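Local coordinates for protein histidine acid phosphatase (Bifidobacterium longum subsp. infantis, PDB 6RXD) that probably removes phosphate from inositol hexakisphosphate (phytate), other inositol polyphosphates and 2,3-bisphosphoglycerate, as a histidine acid phosphatase of the MINPP subfamily, at residues A[7-19]-A[307-319]. Residues are numbered along the deposited sequence; the frame is centred on the assembly and turned at random.
Sequences GRYYSSKQPYVAP and DLYNLYIIAADMH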
# COMPACT_ATOMS: atom_id res chain seq x y z
N GLY A 7 -15.13 4.09 10.96
CA GLY A 7 -13.70 4.02 10.72
C GLY A 7 -12.91 3.82 12.00
O GLY A 7 -13.48 4.08 13.06
N ARG A 8 -11.68 3.29 11.88
CA ARG A 8 -10.61 3.30 12.92
C ARG A 8 -9.69 2.09 13.03
O ARG A 8 -10.14 0.93 13.06
CB ARG A 8 -11.13 3.52 14.32
CG ARG A 8 -10.79 4.83 14.94
CD ARG A 8 -11.35 4.78 16.33
NE ARG A 8 -12.30 3.67 16.43
CZ ARG A 8 -13.62 3.80 16.29
NH1 ARG A 8 -14.16 4.99 16.07
NH2 ARG A 8 -14.41 2.73 16.38
N TYR A 9 -8.40 2.38 13.18
CA TYR A 9 -7.37 1.37 13.33
C TYR A 9 -7.43 0.31 12.26
O TYR A 9 -7.50 -0.88 12.53
CB TYR A 9 -7.41 0.76 14.74
CG TYR A 9 -7.49 1.84 15.79
CD1 TYR A 9 -6.45 2.74 15.96
CD2 TYR A 9 -8.60 1.94 16.61
CE1 TYR A 9 -6.53 3.75 16.92
CE2 TYR A 9 -8.68 2.93 17.58
CZ TYR A 9 -7.64 3.82 17.73
OH TYR A 9 -7.73 4.80 18.69
N TYR A 10 -7.39 0.77 11.01
CA TYR A 10 -7.39 -0.10 9.86
C TYR A 10 -5.99 -0.50 9.42
O TYR A 10 -5.84 -1.31 8.50
CB TYR A 10 -8.07 0.59 8.68
CG TYR A 10 -9.55 0.86 8.82
CD1 TYR A 10 -10.10 2.04 8.32
CD2 TYR A 10 -10.41 -0.09 9.37
CE1 TYR A 10 -11.46 2.29 8.40
CE2 TYR A 10 -11.78 0.17 9.47
CZ TYR A 10 -12.29 1.35 8.97
OH TYR A 10 -13.65 1.61 9.04
N SER A 11 -4.95 0.06 10.05
CA SER A 11 -3.57 -0.26 9.67
C SER A 11 -3.40 0.02 8.17
O SER A 11 -4.03 0.92 7.64
CB SER A 11 -3.24 -1.71 10.04
OG SER A 11 -1.91 -2.09 9.65
N SER A 12 -2.56 -0.75 7.48
CA SER A 12 -2.33 -0.48 6.06
C SER A 12 -3.51 -0.88 5.15
O SER A 12 -3.40 -0.82 3.93
CB SER A 12 -1.03 -1.14 5.59
OG SER A 12 -1.17 -2.54 5.65
N LYS A 13 -4.63 -1.27 5.74
CA LYS A 13 -5.87 -1.46 4.98
C LYS A 13 -6.70 -0.18 4.98
O LYS A 13 -7.80 -0.17 4.45
CB LYS A 13 -6.71 -2.61 5.56
CG LYS A 13 -6.49 -3.97 4.92
CD LYS A 13 -5.05 -4.41 4.95
CE LYS A 13 -4.95 -5.86 4.47
NZ LYS A 13 -3.59 -6.21 4.01
N GLN A 14 -6.18 0.89 5.57
CA GLN A 14 -6.89 2.16 5.56
C GLN A 14 -7.32 2.55 4.13
O GLN A 14 -6.49 2.64 3.22
CB GLN A 14 -5.95 3.25 6.11
CG GLN A 14 -6.46 4.67 5.91
CD GLN A 14 -7.73 4.94 6.66
OE1 GLN A 14 -7.81 4.68 7.87
NE2 GLN A 14 -8.73 5.49 5.96
N PRO A 15 -8.63 2.77 3.93
CA PRO A 15 -9.00 3.23 2.58
C PRO A 15 -8.41 4.62 2.26
O PRO A 15 -8.32 5.49 3.14
CB PRO A 15 -10.52 3.30 2.65
CG PRO A 15 -10.88 2.24 3.68
CD PRO A 15 -9.81 2.40 4.73
N TYR A 16 -8.01 4.81 1.01
CA TYR A 16 -7.46 6.09 0.59
C TYR A 16 -8.41 7.23 0.92
O TYR A 16 -9.62 7.12 0.70
CB TYR A 16 -7.23 6.08 -0.92
CG TYR A 16 -6.42 7.25 -1.41
CD1 TYR A 16 -5.09 7.37 -1.06
CD2 TYR A 16 -6.99 8.22 -2.22
CE1 TYR A 16 -4.32 8.44 -1.52
CE2 TYR A 16 -6.24 9.29 -2.69
CZ TYR A 16 -4.91 9.39 -2.34
OH TYR A 16 -4.17 10.46 -2.81
N VAL A 17 -7.84 8.31 1.45
CA VAL A 17 -8.62 9.51 1.73
C VAL A 17 -8.34 10.53 0.63
O VAL A 17 -7.28 11.14 0.60
CB VAL A 17 -8.26 10.10 3.10
CG1 VAL A 17 -9.10 11.34 3.37
CG2 VAL A 17 -8.49 9.06 4.19
N ALA A 18 -9.30 10.69 -0.28
CA ALA A 18 -9.13 11.63 -1.40
C ALA A 18 -9.14 13.06 -0.88
O ALA A 18 -9.80 13.36 0.12
CB ALA A 18 -10.23 11.42 -2.42
N PRO A 19 -8.40 13.96 -1.55
CA PRO A 19 -8.37 15.34 -1.06
C PRO A 19 -9.73 16.02 -1.23
O PRO A 19 -10.44 15.76 -2.21
CB PRO A 19 -7.33 16.00 -1.96
CG PRO A 19 -7.40 15.22 -3.26
CD PRO A 19 -7.63 13.79 -2.80
N ASP A 307 -7.85 -13.00 13.23
CA ASP A 307 -8.63 -13.30 12.03
C ASP A 307 -9.86 -12.39 11.94
O ASP A 307 -10.18 -11.89 10.86
CB ASP A 307 -9.04 -14.78 11.98
CG ASP A 307 -7.86 -15.69 11.74
OD1 ASP A 307 -6.74 -15.18 11.57
OD2 ASP A 307 -8.06 -16.93 11.73
N LEU A 308 -10.51 -12.17 13.07
CA LEU A 308 -11.69 -11.30 13.11
C LEU A 308 -11.29 -9.86 12.79
O LEU A 308 -11.99 -9.16 12.05
CB LEU A 308 -12.40 -11.37 14.48
CG LEU A 308 -13.73 -10.62 14.60
CD1 LEU A 308 -14.68 -11.13 13.52
CD2 LEU A 308 -14.33 -10.86 15.98
N TYR A 309 -10.15 -9.42 13.34
CA TYR A 309 -9.63 -8.10 13.02
C TYR A 309 -9.32 -7.99 11.53
O TYR A 309 -9.60 -6.96 10.91
CB TYR A 309 -8.39 -7.78 13.86
CG TYR A 309 -7.73 -6.48 13.46
CD1 TYR A 309 -8.30 -5.26 13.79
CD2 TYR A 309 -6.53 -6.47 12.77
CE1 TYR A 309 -7.69 -4.06 13.42
CE2 TYR A 309 -5.93 -5.29 12.40
CZ TYR A 309 -6.51 -4.10 12.73
OH TYR A 309 -5.89 -2.93 12.34
N ASN A 310 -8.75 -9.04 10.94
CA ASN A 310 -8.48 -9.00 9.50
C ASN A 310 -9.75 -8.86 8.67
O ASN A 310 -9.74 -8.23 7.61
CB ASN A 310 -7.65 -10.21 9.05
CG ASN A 310 -6.15 -9.96 9.16
OD1 ASN A 310 -5.56 -9.31 8.29
ND2 ASN A 310 -5.54 -10.44 10.22
N LEU A 311 -10.85 -9.44 9.14
CA LEU A 311 -12.11 -9.28 8.42
C LEU A 311 -12.64 -7.87 8.57
O LEU A 311 -13.17 -7.29 7.62
CB LEU A 311 -13.15 -10.32 8.87
CG LEU A 311 -12.81 -11.78 8.56
CD1 LEU A 311 -14.00 -12.65 8.95
CD2 LEU A 311 -12.46 -11.98 7.09
N TYR A 312 -12.49 -7.30 9.76
CA TYR A 312 -12.90 -5.92 10.03
C TYR A 312 -12.18 -4.93 9.11
O TYR A 312 -12.81 -4.01 8.54
CB TYR A 312 -12.63 -5.60 11.50
CG TYR A 312 -12.59 -4.14 11.89
CD1 TYR A 312 -13.74 -3.36 11.91
CD2 TYR A 312 -11.39 -3.56 12.28
CE1 TYR A 312 -13.69 -2.03 12.29
CE2 TYR A 312 -11.33 -2.23 12.66
CZ TYR A 312 -12.49 -1.47 12.66
OH TYR A 312 -12.44 -0.15 13.04
N ILE A 313 -10.88 -5.10 8.95
CA ILE A 313 -10.17 -4.14 8.13
C ILE A 313 -10.41 -4.35 6.63
O ILE A 313 -10.49 -3.38 5.87
CB ILE A 313 -8.67 -4.07 8.48
CG1 ILE A 313 -7.96 -5.37 8.09
CG2 ILE A 313 -8.50 -3.75 9.96
CD1 ILE A 313 -6.47 -5.39 8.49
N ILE A 314 -10.56 -5.60 6.20
CA ILE A 314 -10.87 -5.84 4.79
C ILE A 314 -12.30 -5.40 4.47
O ILE A 314 -12.58 -4.95 3.36
CB ILE A 314 -10.61 -7.31 4.40
CG1 ILE A 314 -9.11 -7.61 4.42
CG2 ILE A 314 -11.11 -7.61 2.99
CD1 ILE A 314 -8.32 -6.91 3.32
N ALA A 315 -13.20 -5.51 5.45
CA ALA A 315 -14.58 -5.06 5.27
C ALA A 315 -14.62 -3.59 4.90
O ALA A 315 -15.44 -3.18 4.09
CB ALA A 315 -15.38 -5.30 6.53
N ALA A 316 -13.74 -2.79 5.50
CA ALA A 316 -13.68 -1.36 5.16
C ALA A 316 -13.30 -1.17 3.69
O ALA A 316 -13.78 -0.25 3.03
CB ALA A 316 -12.69 -0.63 6.06
N ASP A 317 -12.41 -2.03 3.20
CA ASP A 317 -11.95 -1.96 1.82
C ASP A 317 -13.02 -2.46 0.88
O ASP A 317 -13.02 -2.13 -0.31
CB ASP A 317 -10.68 -2.81 1.65
CG ASP A 317 -9.50 -2.23 2.38
OD1 ASP A 317 -8.42 -2.86 2.35
OD2 ASP A 317 -9.64 -1.13 2.96
N MET A 318 -13.95 -3.26 1.42
CA MET A 318 -15.04 -3.83 0.63
C MET A 318 -16.34 -3.08 0.85
O MET A 318 -17.44 -3.65 0.73
CB MET A 318 -15.22 -5.32 0.93
CG MET A 318 -13.95 -6.13 0.70
SD MET A 318 -14.25 -7.91 0.73
CE MET A 318 -15.12 -8.13 -0.82
N HIS A 319 -16.23 -1.80 1.20
CA HIS A 319 -17.40 -0.97 1.45
C HIS A 319 -18.42 -1.04 0.31
O HIS A 319 -19.63 -1.12 0.56
CB HIS A 319 -16.96 0.47 1.68
CG HIS A 319 -18.09 1.41 1.97
ND1 HIS A 319 -18.77 2.07 0.97
CD2 HIS A 319 -18.66 1.78 3.13
CE1 HIS A 319 -19.72 2.81 1.51
NE2 HIS A 319 -19.67 2.66 2.82
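Tyr309 and Tyr312, one turn apart on helix 301-317, hold two successive carbonyls of the N-terminal loop 7-19. In this histidine phosphatase of branch 2 the loop lies along the helix and precedes helix 21-24 and strand 34-44 of the central mixed sheet in the chain. Lys13, in the short 3-10 segment 12-13, packs on the helix.

Tyr309 comes first. Its OH donates to Tyr9 O at 2.6 Å, from above the carbonyl plane and not along a lone pair. CG stands anti to the backbone N (chi1 174°), which carries the hydroxyl out to the loop. The same OH touches Ser11 CB, while Ser11 OG bonds to Asp350 on helix 339-357.

Tyr312 donates from OH to Arg8 O at 2.5 Å. This bond lies in the carbonyl plane, on a lone pair. The Tyr312 ring also meets the Tyr10 ring obliquely, with planes at 45°, and stacks with Phe334. Arg8 NH2 makes a weak hydrogen bond to Phe334 O.

Ile313 points at the loop. Its CG2 reaches Tyr10 CA and lies over one face of the Tyr309 ring, toward its rim. Its CG1 packs on Lys13 CG at 3.8 Å. Ile314 adds CD1, which touches Lys13 CE, so the aliphatic part of the lysine runs across both isoleucines.

Ala316 places CB over one face of the Tyr10 ring, 3.8 Å from the centroid, a CH-pi contact. The opposite face carries Arg8 N, above the rim. Pro15 CG lies against Ala316 as well, 4.1 Å from CB.

Asp317 ends the contact, its side chain crossing that of Lys13 at about a right angle. OD1 of Asp317 lies 3.4 Å from Lys13 CG. Asp317 OD2 comes within 2.6 Å of Lys13 O.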